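Local coordinates for protein transcobalamin-1 (Homo sapiens, PDB 4KKI) that binds vitamin B12 (cobalamin) with femtomolar affinity, carries it, and protects it from the acidic environment of the stomach, at residues 62-67 against 295-300. Numbering follows the deposited sequence.
Sequences KLVGIQ and MGKTFL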
loop_
_atom_site.group_PDB
_atom_site.type_symbol
_atom_site.label_atom_id
_atom_site.label_comp_id
_atom_site.label_asym_id
_atom_site.label_seq_id
_atom_site.Cartn_x
_atom_site.Cartn_y
_atom_site.Cartn_z
ATOM N N LYS A 62 13.256 2.450 -9.253
ATOM C CA LYS A 62 13.323 2.981 -10.613
ATOM C C LYS A 62 12.677 4.361 -10.685
ATOM O O LYS A 62 13.087 5.215 -11.472
ATOM C CB LYS A 62 12.668 2.015 -11.607
ATOM C CG LYS A 62 13.365 0.662 -11.696
ATOM C CD LYS A 62 13.746 0.308 -13.125
ATOM C CE LYS A 62 12.521 0.089 -13.997
ATOM N NZ LYS A 62 12.906 -0.273 -15.390
ATOM N N LEU A 63 11.678 4.575 -9.836
ATOM C CA LEU A 63 10.954 5.836 -9.788
ATOM C C LEU A 63 11.840 6.997 -9.333
ATOM O O LEU A 63 11.622 8.145 -9.723
ATOM C CB LEU A 63 9.746 5.697 -8.864
ATOM C CG LEU A 63 8.587 6.657 -9.105
ATOM C CD1 LEU A 63 8.191 6.661 -10.573
ATOM C CD2 LEU A 63 7.419 6.242 -8.236
ATOM N N VAL A 64 12.840 6.696 -8.511
ATOM C CA VAL A 64 13.777 7.716 -8.050
ATOM C C VAL A 64 15.128 7.608 -8.762
ATOM O O VAL A 64 16.138 8.127 -8.289
ATOM C CB VAL A 64 13.963 7.670 -6.516
ATOM C CG1 VAL A 64 12.623 7.866 -5.822
ATOM C CG2 VAL A 64 14.590 6.355 -6.087
ATOM N N GLY A 65 15.134 6.933 -9.907
ATOM C CA GLY A 65 16.329 6.834 -10.727
ATOM C C GLY A 65 17.382 5.934 -10.118
ATOM O O GLY A 65 18.576 6.217 -10.186
ATOM N N ILE A 66 16.938 4.845 -9.505
ATOM C CA ILE A 66 17.858 3.882 -8.924
ATOM C C ILE A 66 17.625 2.493 -9.504
ATOM O O ILE A 66 16.505 1.983 -9.498
ATOM C CB ILE A 66 17.722 3.814 -7.398
ATOM C CG1 ILE A 66 18.111 5.150 -6.764
ATOM C CG2 ILE A 66 18.592 2.702 -6.842
ATOM C CD1 ILE A 66 18.007 5.150 -5.252
ATOM N N GLN A 67 18.688 1.887 -10.018
ATOM C CA GLN A 67 18.604 0.530 -10.534
ATOM C C GLN A 67 19.422 -0.409 -9.661
ATOM O O GLN A 67 20.585 -0.145 -9.378
ATOM C CB GLN A 67 19.083 0.478 -11.983
ATOM C CG GLN A 67 18.320 1.413 -12.906
ATOM C CD GLN A 67 18.779 1.316 -14.346
ATOM O OE1 GLN A 67 19.601 2.111 -14.802
ATOM N NE2 GLN A 67 18.248 0.337 -15.071
ATOM N N MET A 295 11.856 11.772 -2.365
ATOM C CA MET A 295 12.742 12.225 -3.424
ATOM C C MET A 295 11.979 13.134 -4.374
ATOM O O MET A 295 12.457 13.451 -5.462
ATOM C CB MET A 295 13.296 11.030 -4.196
ATOM C CG MET A 295 14.741 11.185 -4.599
ATOM S SD MET A 295 15.831 10.655 -3.274
ATOM C CE MET A 295 15.521 8.893 -3.302
ATOM N N GLY A 296 10.783 13.538 -3.959
ATOM C CA GLY A 296 9.973 14.461 -4.735
ATOM C C GLY A 296 9.332 13.814 -5.947
ATOM O O GLY A 296 9.033 14.483 -6.936
ATOM N N LYS A 297 9.113 12.506 -5.866
ATOM C CA LYS A 297 8.552 11.752 -6.978
ATOM C C LYS A 297 7.196 11.162 -6.618
ATOM O O LYS A 297 6.925 10.872 -5.453
ATOM C CB LYS A 297 9.509 10.629 -7.389
ATOM C CG LYS A 297 10.844 11.112 -7.939
ATOM C CD LYS A 297 10.676 11.735 -9.315
ATOM C CE LYS A 297 12.006 12.198 -9.880
ATOM N NZ LYS A 297 11.843 12.835 -11.217
ATOM N N THR A 298 6.343 10.997 -7.624
ATOM C CA THR A 298 5.069 10.308 -7.449
ATOM C C THR A 298 4.911 9.264 -8.547
ATOM O O THR A 298 5.721 9.199 -9.471
ATOM C CB THR A 298 3.866 11.270 -7.528
ATOM O OG1 THR A 298 3.568 11.561 -8.900
ATOM C CG2 THR A 298 4.149 12.566 -6.779
ATOM N N PHE A 299 3.860 8.457 -8.453
ATOM C CA PHE A 299 3.574 7.464 -9.483
ATOM C C PHE A 299 3.281 8.099 -10.844
ATOM O O PHE A 299 3.342 7.426 -11.871
ATOM C CB PHE A 299 2.414 6.558 -9.065
ATOM C CG PHE A 299 2.792 5.505 -8.058
ATOM C CD1 PHE A 299 4.109 5.341 -7.664
ATOM C CD2 PHE A 299 1.829 4.672 -7.515
ATOM C CE1 PHE A 299 4.457 4.372 -6.742
ATOM C CE2 PHE A 299 2.171 3.697 -6.596
ATOM C CZ PHE A 299 3.487 3.546 -6.209
ATOM N N LEU A 300 2.969 9.392 -10.855
ATOM C CA LEU A 300 2.658 10.084 -12.104
ATOM C C LEU A 300 3.907 10.464 -12.896
ATOM O O LEU A 300 3.811 10.936 -14.029
ATOM C CB LEU A 300 1.808 11.325 -11.840
ATOM C CG LEU A 300 0.434 11.059 -11.225
ATOM C CD1 LEU A 300 -0.345 12.354 -11.114
ATOM C CD2 LEU A 300 -0.333 10.032 -12.041
#
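L63 sends its isobutyl group to the rim of the F299 ring: CD2 lies 3.5 Å from CD1 of F299, with CE1 of that ring next, and sits in the ring plane, an edge contact in which the two side chains cross at about a right angle. CG of L63 is anti to the backbone N (chi1 -156°), which sets CG on the side of 295-300. There CD2 also comes within 3.6 Å of the T298 carbonyl O, and CD1 of L63 lies against this same oxygen, so both methyls meet it by van der Waals contact. An alanine in place of L63 would probably leave the rim of F299 and the T298 carbonyl without their methyl partners and open a gap beside them.

The second apolar pair, V64 and M295, also crosses at about a right angle. CG1 of V64 approaches CB of M295 to 3.6 Å. The M295 chain, bent at chi2 (86°) and chi3 (69°), curls so that CE lies 3.8 Å from CB of V64. Between the pairs, the methylenes of K297 run past the L63 carbonyl, CG of K297 lying 3.5 Å from O of L63.

Two helix ends meet here: G65 and G296, both with positive phi, are the C-prime residues of Schellman motifs ending helices 55-63 and 284-294 of the alpha6-alpha6 barrel. Beyond them, OG1 of T298 accepts from N of L300 at 3.0 Å in an ST turn, and F299 reaches M190 and L152 on neighbouring helices, its side chain about 6 Å from those of the cobalamin-binding residues Y145 and Q289. No hydrogen bond links 62-67 to 295-300; their cohesion therefore rests on shape and dispersion between aliphatic groups, one ring edge and two carbonyl oxygens.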